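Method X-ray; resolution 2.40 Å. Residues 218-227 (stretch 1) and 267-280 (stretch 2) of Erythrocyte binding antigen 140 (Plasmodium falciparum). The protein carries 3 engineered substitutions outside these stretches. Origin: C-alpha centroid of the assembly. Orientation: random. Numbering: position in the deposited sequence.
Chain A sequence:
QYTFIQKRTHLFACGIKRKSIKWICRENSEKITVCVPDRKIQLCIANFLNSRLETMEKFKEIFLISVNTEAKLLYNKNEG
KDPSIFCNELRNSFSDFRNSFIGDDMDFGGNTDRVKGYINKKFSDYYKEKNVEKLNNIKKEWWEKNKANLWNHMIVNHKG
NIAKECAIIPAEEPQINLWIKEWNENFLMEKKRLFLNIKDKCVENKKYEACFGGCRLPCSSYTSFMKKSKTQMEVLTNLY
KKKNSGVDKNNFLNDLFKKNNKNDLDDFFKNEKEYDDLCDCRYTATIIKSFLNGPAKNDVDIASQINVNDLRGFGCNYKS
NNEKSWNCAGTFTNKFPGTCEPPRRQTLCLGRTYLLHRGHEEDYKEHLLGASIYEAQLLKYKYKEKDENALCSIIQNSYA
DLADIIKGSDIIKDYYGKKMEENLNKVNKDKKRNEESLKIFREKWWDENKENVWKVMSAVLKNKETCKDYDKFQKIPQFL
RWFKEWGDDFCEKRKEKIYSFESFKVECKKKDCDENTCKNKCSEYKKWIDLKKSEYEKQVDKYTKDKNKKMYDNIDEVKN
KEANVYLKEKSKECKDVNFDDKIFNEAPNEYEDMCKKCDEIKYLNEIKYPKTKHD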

# COMPACT_ATOMS: atom_id res chain seq x y z
N PRO A 218 5.82 -3.34 11.84
CA PRO A 218 6.48 -4.64 11.70
C PRO A 218 5.94 -5.43 10.50
O PRO A 218 6.71 -6.13 9.83
CB PRO A 218 6.18 -5.35 13.03
CG PRO A 218 5.07 -4.58 13.66
CD PRO A 218 5.21 -3.17 13.17
N CYS A 219 4.65 -5.32 10.22
CA CYS A 219 4.07 -5.97 9.05
C CYS A 219 4.75 -5.46 7.79
O CYS A 219 5.09 -6.24 6.90
CB CYS A 219 2.56 -5.71 8.97
SG CYS A 219 1.60 -6.57 10.22
N SER A 220 4.93 -4.15 7.73
CA SER A 220 5.54 -3.51 6.57
C SER A 220 7.01 -3.89 6.44
O SER A 220 7.49 -4.16 5.34
CB SER A 220 5.41 -1.99 6.69
OG SER A 220 6.16 -1.34 5.68
N SER A 221 7.71 -3.92 7.57
CA SER A 221 9.12 -4.31 7.58
C SER A 221 9.25 -5.73 7.06
O SER A 221 10.14 -6.03 6.26
CB SER A 221 9.70 -4.21 8.99
OG SER A 221 9.72 -2.86 9.43
N TYR A 222 8.37 -6.61 7.51
CA TYR A 222 8.40 -8.01 7.11
C TYR A 222 8.18 -8.15 5.61
O TYR A 222 8.85 -8.93 4.94
CB TYR A 222 7.34 -8.81 7.88
CG TYR A 222 7.34 -10.28 7.56
CD1 TYR A 222 8.16 -11.17 8.25
CD2 TYR A 222 6.51 -10.79 6.57
CE1 TYR A 222 8.16 -12.52 7.96
CE2 TYR A 222 6.50 -12.14 6.28
CZ TYR A 222 7.32 -13.00 6.97
OH TYR A 222 7.31 -14.34 6.68
N THR A 223 7.23 -7.39 5.08
CA THR A 223 6.93 -7.44 3.65
C THR A 223 8.15 -7.07 2.82
O THR A 223 8.54 -7.82 1.93
CB THR A 223 5.78 -6.49 3.30
OG1 THR A 223 4.56 -7.00 3.84
CG2 THR A 223 5.64 -6.35 1.79
N SER A 224 8.75 -5.92 3.10
CA SER A 224 9.87 -5.45 2.30
C SER A 224 11.03 -6.44 2.37
O SER A 224 11.73 -6.66 1.39
CB SER A 224 10.33 -4.06 2.73
OG SER A 224 10.72 -4.04 4.09
N PHE A 225 11.22 -7.05 3.54
CA PHE A 225 12.29 -8.01 3.73
C PHE A 225 12.10 -9.24 2.85
O PHE A 225 13.07 -9.82 2.36
CB PHE A 225 12.37 -8.43 5.20
CG PHE A 225 13.11 -9.72 5.41
CD1 PHE A 225 14.49 -9.75 5.42
CD2 PHE A 225 12.41 -10.90 5.59
CE1 PHE A 225 15.16 -10.94 5.61
CE2 PHE A 225 13.08 -12.09 5.78
CZ PHE A 225 14.46 -12.11 5.79
N MET A 226 10.85 -9.65 2.67
CA MET A 226 10.54 -10.77 1.79
C MET A 226 10.76 -10.39 0.33
O MET A 226 11.31 -11.17 -0.45
CB MET A 226 9.10 -11.23 2.01
CG MET A 226 8.82 -11.76 3.41
SD MET A 226 9.68 -13.30 3.79
CE MET A 226 8.72 -14.49 2.86
N LYS A 227 10.36 -9.18 -0.04
CA LYS A 227 10.59 -8.68 -1.39
C LYS A 227 12.08 -8.73 -1.72
O LYS A 227 12.48 -9.35 -2.71
CB LYS A 227 10.08 -7.25 -1.54
CG LYS A 227 8.57 -7.11 -1.51
CD LYS A 227 8.17 -5.66 -1.65
CE LYS A 227 6.66 -5.49 -1.65
NZ LYS A 227 6.28 -4.04 -1.68
N ASP A 267 6.46 -20.43 -3.90
CA ASP A 267 5.86 -20.97 -2.68
C ASP A 267 6.71 -20.65 -1.46
O ASP A 267 6.21 -20.63 -0.33
CB ASP A 267 5.67 -22.48 -2.81
CG ASP A 267 4.98 -23.09 -1.60
OD1 ASP A 267 4.10 -22.42 -1.02
OD2 ASP A 267 5.32 -24.23 -1.24
N PHE A 268 7.99 -20.39 -1.69
CA PHE A 268 8.92 -20.07 -0.62
C PHE A 268 8.61 -18.70 -0.03
O PHE A 268 8.80 -18.47 1.16
CB PHE A 268 10.36 -20.11 -1.15
CG PHE A 268 11.40 -20.24 -0.08
CD1 PHE A 268 11.72 -21.48 0.45
CD2 PHE A 268 12.09 -19.13 0.37
CE1 PHE A 268 12.69 -21.60 1.43
CE2 PHE A 268 13.06 -19.25 1.35
CZ PHE A 268 13.36 -20.49 1.88
N PHE A 269 8.12 -17.79 -0.88
CA PHE A 269 7.84 -16.43 -0.45
C PHE A 269 6.35 -16.08 -0.45
O PHE A 269 5.98 -14.96 -0.10
CB PHE A 269 8.60 -15.44 -1.32
CG PHE A 269 10.09 -15.60 -1.26
CD1 PHE A 269 10.80 -15.20 -0.15
CD2 PHE A 269 10.78 -16.16 -2.32
CE1 PHE A 269 12.17 -15.35 -0.09
CE2 PHE A 269 12.15 -16.32 -2.26
CZ PHE A 269 12.84 -15.91 -1.15
N LYS A 270 5.50 -17.02 -0.84
CA LYS A 270 4.06 -16.81 -0.73
C LYS A 270 3.71 -16.53 0.73
O LYS A 270 3.96 -17.37 1.60
CB LYS A 270 3.28 -18.04 -1.21
CG LYS A 270 3.23 -18.21 -2.72
CD LYS A 270 2.07 -19.11 -3.13
CE LYS A 270 2.13 -19.49 -4.61
NZ LYS A 270 3.18 -20.51 -4.88
N ASN A 271 3.15 -15.36 1.00
CA ASN A 271 2.72 -15.02 2.35
C ASN A 271 1.64 -15.99 2.82
O ASN A 271 0.64 -16.19 2.13
CB ASN A 271 2.22 -13.58 2.42
CG ASN A 271 3.35 -12.59 2.62
OD1 ASN A 271 4.53 -12.93 2.50
ND2 ASN A 271 2.99 -11.34 2.93
N GLU A 272 1.85 -16.58 3.98
CA GLU A 272 0.93 -17.58 4.51
C GLU A 272 -0.35 -16.93 5.01
O GLU A 272 -0.44 -15.70 5.13
CB GLU A 272 1.59 -18.38 5.63
CG GLU A 272 2.81 -19.19 5.17
CD GLU A 272 3.62 -19.73 6.33
OE1 GLU A 272 3.20 -19.55 7.50
OE2 GLU A 272 4.68 -20.34 6.08
N LYS A 273 -1.34 -17.76 5.31
CA LYS A 273 -2.61 -17.29 5.84
C LYS A 273 -2.36 -16.42 7.07
O LYS A 273 -3.02 -15.41 7.27
CB LYS A 273 -3.50 -18.48 6.20
CG LYS A 273 -4.95 -18.33 5.78
CD LYS A 273 -5.75 -17.50 6.76
CE LYS A 273 -7.20 -17.34 6.32
NZ LYS A 273 -7.91 -18.65 6.21
N GLU A 274 -1.38 -16.82 7.87
CA GLU A 274 -1.14 -16.18 9.16
C GLU A 274 -0.76 -14.71 9.01
O GLU A 274 -1.18 -13.88 9.81
CB GLU A 274 -0.06 -16.93 9.94
CG GLU A 274 0.04 -16.50 11.39
CD GLU A 274 1.04 -17.32 12.18
OE1 GLU A 274 1.77 -18.13 11.56
OE2 GLU A 274 1.09 -17.17 13.42
N TYR A 275 0.03 -14.40 7.99
CA TYR A 275 0.41 -13.01 7.76
C TYR A 275 -0.82 -12.15 7.50
O TYR A 275 -1.01 -11.11 8.13
CB TYR A 275 1.38 -12.89 6.59
CG TYR A 275 1.69 -11.45 6.28
CD1 TYR A 275 0.87 -10.71 5.44
CD2 TYR A 275 2.78 -10.81 6.86
CE1 TYR A 275 1.14 -9.39 5.17
CE2 TYR A 275 3.05 -9.48 6.60
CZ TYR A 275 2.22 -8.78 5.75
OH TYR A 275 2.49 -7.46 5.48
N ASP A 276 -1.66 -12.58 6.56
CA ASP A 276 -2.90 -11.88 6.24
C ASP A 276 -3.78 -11.75 7.47
O ASP A 276 -4.43 -10.72 7.67
CB ASP A 276 -3.66 -12.62 5.14
CG ASP A 276 -3.06 -12.41 3.76
OD1 ASP A 276 -1.96 -11.83 3.67
OD2 ASP A 276 -3.69 -12.82 2.77
N ASP A 277 -3.80 -12.78 8.30
CA ASP A 277 -4.63 -12.79 9.51
C ASP A 277 -4.16 -11.76 10.54
O ASP A 277 -4.96 -11.26 11.33
CB ASP A 277 -4.61 -14.18 10.16
CG ASP A 277 -5.26 -15.24 9.30
OD1 ASP A 277 -6.10 -14.89 8.44
OD2 ASP A 277 -4.93 -16.43 9.50
N LEU A 278 -2.87 -11.44 10.53
CA LEU A 278 -2.31 -10.57 11.56
C LEU A 278 -2.01 -9.16 11.05
O LEU A 278 -1.87 -8.23 11.85
CB LEU A 278 -1.02 -11.17 12.12
CG LEU A 278 -1.16 -12.44 12.96
CD1 LEU A 278 0.20 -12.85 13.49
CD2 LEU A 278 -2.14 -12.25 14.11
N CYS A 279 -1.90 -9.00 9.74
CA CYS A 279 -1.40 -7.76 9.17
C CYS A 279 -2.38 -7.03 8.26
O CYS A 279 -2.12 -5.92 7.83
CB CYS A 279 -0.10 -8.02 8.41
SG CYS A 279 1.28 -8.44 9.50
N ASP A 280 -3.52 -7.66 7.97
CA ASP A 280 -4.58 -6.99 7.24
C ASP A 280 -5.53 -6.31 8.21
O ASP A 280 -6.10 -6.96 9.09
CB ASP A 280 -5.37 -7.98 6.37
CG ASP A 280 -4.63 -8.36 5.10
OD1 ASP A 280 -3.45 -7.99 4.97
OD2 ASP A 280 -5.24 -9.03 4.24

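What forms the apolar centre of the contact? The CA-to-CB bonds of Tyr222 and Tyr275 point toward the other stretch, both residues have chi1 in t, and they meet at 3.7 Å between Tyr222 CD2 and Tyr275 CE2. Their planes lie 26° apart but are slid sideways, centroids 5.7 Å apart, so the rings barely overlap. Further along, the flexible side chain of Met226, m at all three chi angles, brings its end nearer than its CA-to-CB bond would suggest: Met226 CE packs at the edge of the Phe269 ring, 3.7 Å from Phe269 CD1. Both residues are buried, as suits their apolar side chains.

What fixes the helices covalently? Cys219 and Cys279, both buried and with CA-to-CB bonds pointing toward the other stretch, form a disulfide, Cys219 SG to Cys279 SG 2.0 Å, with chi3 of -81°. It pins the two helices, whose N-to-C directions differ by 148°, so they run roughly antiparallel, where Cys219 CA and Cys279 CA lie 5.8 Å apart.

How does the contact become polar? The hydroxyl at the end of the Tyr275 ring lies beside helix 218-227, and Tyr275 OH donates a hydrogen bond to Cys219 O at 3.2 Å. Tyrosine suits this place because its ring packs against Tyr222 while its OH reaches a backbone carbonyl. Thr223 OG1 donates to the same carbonyl, Cys219 O, also at 3.2 Å, and lies 2.7 Å from Tyr275 OH. Asn271 also approaches: its OD1 sits at the edge of the Tyr222 ring, 4.3 Å from Tyr222 CE2.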